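Local coordinates for protein NleG5-1 effector (Enterobacteria phage YYZ-2008, PDB 5VGC) that probably acts as a ubiquitin-protein transferase, a bacterial effector with a RING-like domain, and binds calcium ions in the crystal, at residues S18-Q22 with E23-E27. The protein carries 1 engineered substitution. Residues are numbered along the deposited sequence; the frame is centred on the assembly and turned at random.
Sequences SDIPQ and ETLSE
Q22 and S26 meet because CG of Q22 extends opposite the backbone N (chi1 -176°) and the chain then folds back at chi2 (47°), laying the amide over the first turn of the helix. NE2 of Q22 gives a hydrogen bond of 3.3 Å to OG of S26, with the hydroxyl tilted out of the amide plane. Alongside, the backbone closes the i to i+4 bond, S26 N to Q22 O at 2.8 Å, nearly straight. The side chains of Q22 and L25 cross at about a right angle, OE1 of Q22 3.6 Å from CD1 of L25. P21 takes the N-cap position, where its carbonyl O accepts the N-H of T24 at 2.8 Å; this donor stands off the carbonyl plane, and CG of P21 lies 3.5 Å from OG1 of T24. On the apolar side, CG2 of I20, anti to its backbone N, sits against the fork of L25, 3.7 Å from CG of L25, the two side chains roughly perpendicular. Residues 22-27 begin helix 22-34, which the loop through I20 and P21 leads into. Y9 of an earlier loop touches I20, P21 and T24, while L25 packs on T84 and L85 of helix 68-85.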
ATOM      1  N   SER A  18     -32.915  20.321  -0.639  1.00 34.57           N
ATOM      2  CA  SER A  18     -33.011  20.724  -2.046  1.00 41.36           C
ATOM      3  C   SER A  18     -31.669  21.170  -2.619  1.00 44.47           C
ATOM      4  O   SER A  18     -30.707  21.409  -1.871  1.00 44.08           O
ATOM      5  CB  SER A  18     -34.009  21.876  -2.204  1.00 48.48           C
ATOM      6  OG  SER A  18     -35.296  21.501  -1.761  1.00 58.39           O
ATOM      7  N   ASP A  19     -31.634  21.292  -3.949  1.00 54.98           N
ATOM      8  CA  ASP A  19     -30.433  21.675  -4.707  1.00 67.94           C
ATOM      9  C   ASP A  19     -29.854  23.027  -4.240  1.00 63.69           C
ATOM     10  O   ASP A  19     -30.313  24.101  -4.649  1.00111.08           O
ATOM     11  CB  ASP A  19     -30.763  21.702  -6.222  1.00 83.71           C
ATOM     12  CG  ASP A  19     -29.522  21.666  -7.121  1.00104.99           C
ATOM     13  OD1 ASP A  19     -28.382  21.799  -6.619  1.00 77.32           O
ATOM     14  OD2 ASP A  19     -29.707  21.504  -8.348  1.00103.93           O
ATOM     15  N   ILE A  20     -28.845  22.945  -3.373  1.00 60.38           N
ATOM     16  CA  ILE A  20     -28.124  24.119  -2.848  1.00 70.38           C
ATOM     17  C   ILE A  20     -27.207  24.730  -3.937  1.00 79.27           C
ATOM     18  O   ILE A  20     -26.592  23.981  -4.706  1.00 62.07           O
ATOM     19  CB  ILE A  20     -27.293  23.724  -1.590  1.00 69.19           C
ATOM     20  CG1 ILE A  20     -28.208  23.324  -0.433  1.00 57.78           C
ATOM     21  CG2 ILE A  20     -26.370  24.854  -1.102  1.00 81.52           C
ATOM     22  CD1 ILE A  20     -27.487  22.636   0.706  1.00 50.79           C
ATOM     23  N   PRO A  21     -27.114  26.085  -4.006  1.00 73.05           N
ATOM     24  CA  PRO A  21     -26.231  26.709  -5.011  1.00 75.15           C
ATOM     25  C   PRO A  21     -24.759  26.753  -4.589  1.00 67.07           C
ATOM     26  O   PRO A  21     -24.447  27.160  -3.467  1.00 81.63           O
ATOM     27  CB  PRO A  21     -26.809  28.121  -5.166  1.00 78.28           C
ATOM     28  CG  PRO A  21     -27.491  28.406  -3.870  1.00 81.36           C
ATOM     29  CD  PRO A  21     -27.889  27.094  -3.254  1.00 70.65           C
ATOM     30  N   GLN A  22     -23.873  26.353  -5.499  1.00 66.82           N
ATOM     31  CA  GLN A  22     -22.447  26.139  -5.200  1.00 79.70           C
ATOM     32  C   GLN A  22     -21.805  27.257  -4.360  1.00 96.30           C
ATOM     33  O   GLN A  22     -21.101  26.964  -3.382  1.00124.62           O
ATOM     34  CB  GLN A  22     -21.656  25.908  -6.502  1.00 92.53           C
ATOM     35  CG  GLN A  22     -20.172  25.574  -6.357  1.00112.13           C
ATOM     36  CD  GLN A  22     -19.909  24.496  -5.322  1.00122.74           C
ATOM     37  OE1 GLN A  22     -20.609  23.482  -5.273  1.00111.75           O
ATOM     38  NE2 GLN A  22     -18.897  24.711  -4.490  1.00137.21           N
ATOM     39  N   GLU A  23     -22.060  28.518  -4.725  1.00 92.68           N
ATOM     40  CA  GLU A  23     -21.482  29.660  -3.994  1.00 99.82           C
ATOM     41  C   GLU A  23     -21.786  29.612  -2.491  1.00 94.66           C
ATOM     42  O   GLU A  23     -20.931  29.991  -1.679  1.00140.91           O
ATOM     43  CB  GLU A  23     -21.890  31.020  -4.595  1.00102.74           C
ATOM     44  CG  GLU A  23     -23.385  31.286  -4.743  1.00 99.08           C
ATOM     45  CD  GLU A  23     -23.831  31.375  -6.197  1.00106.62           C
ATOM     46  OE1 GLU A  23     -23.931  30.316  -6.854  1.00 94.66           O
ATOM     47  OE2 GLU A  23     -24.086  32.502  -6.685  1.00115.25           O
ATOM     48  N   THR A  24     -22.983  29.136  -2.122  1.00 78.65           N
ATOM     49  CA  THR A  24     -23.322  28.913  -0.709  1.00 75.03           C
ATOM     50  C   THR A  24     -22.429  27.827  -0.077  1.00 77.23           C
ATOM     51  O   THR A  24     -21.951  27.988   1.055  1.00 77.00           O
ATOM     52  CB  THR A  24     -24.813  28.545  -0.525  1.00 73.01           C
ATOM     53  OG1 THR A  24     -25.628  29.534  -1.150  1.00 80.49           O
ATOM     54  CG2 THR A  24     -25.194  28.452   0.937  1.00 72.43           C
ATOM     55  N   LEU A  25     -22.193  26.739  -0.811  1.00 74.67           N
ATOM     56  CA  LEU A  25     -21.346  25.643  -0.318  1.00 74.21           C
ATOM     57  C   LEU A  25     -19.883  26.099  -0.176  1.00 82.43           C
ATOM     58  O   LEU A  25     -19.220  25.776   0.819  1.00 81.73           O
ATOM     59  CB  LEU A  25     -21.445  24.418  -1.228  1.00 70.78           C
ATOM     60  CG  LEU A  25     -22.838  23.765  -1.352  1.00 68.52           C
ATOM     61  CD1 LEU A  25     -22.892  22.837  -2.552  1.00 68.83           C
ATOM     62  CD2 LEU A  25     -23.215  23.005  -0.092  1.00 66.25           C
ATOM     63  N   SER A  26     -19.394  26.854  -1.165  1.00 88.75           N
ATOM     64  CA  SER A  26     -18.069  27.495  -1.100  1.00 82.14           C
ATOM     65  C   SER A  26     -17.897  28.332   0.169  1.00 80.44           C
ATOM     66  O   SER A  26     -16.856  28.257   0.829  1.00 90.30           O
ATOM     67  CB  SER A  26     -17.815  28.365  -2.339  1.00 77.90           C
ATOM     68  OG  SER A  26     -17.627  27.559  -3.492  1.00 75.82           O
ATOM     69  N   GLU A  27     -18.914  29.119   0.512  1.00 81.54           N
ATOM     70  CA  GLU A  27     -18.888  29.883   1.775  1.00 92.21           C
ATOM     71  C   GLU A  27     -18.850  28.971   3.012  1.00 80.03           C
ATOM     72  O   GLU A  27     -18.176  29.303   4.004  1.00 87.39           O
ATOM     73  CB  GLU A  27     -20.039  30.910   1.841  1.00108.85           C
ATOM     74  CG  GLU A  27     -19.765  32.158   0.987  1.00105.20           C
ATOM     75  CD  GLU A  27     -21.017  32.923   0.559  1.00120.54           C
ATOM     76  OE1 GLU A  27     -22.050  32.854   1.258  1.00114.95           O
ATOM     77  OE2 GLU A  27     -20.962  33.605  -0.488  1.00113.28           O
TER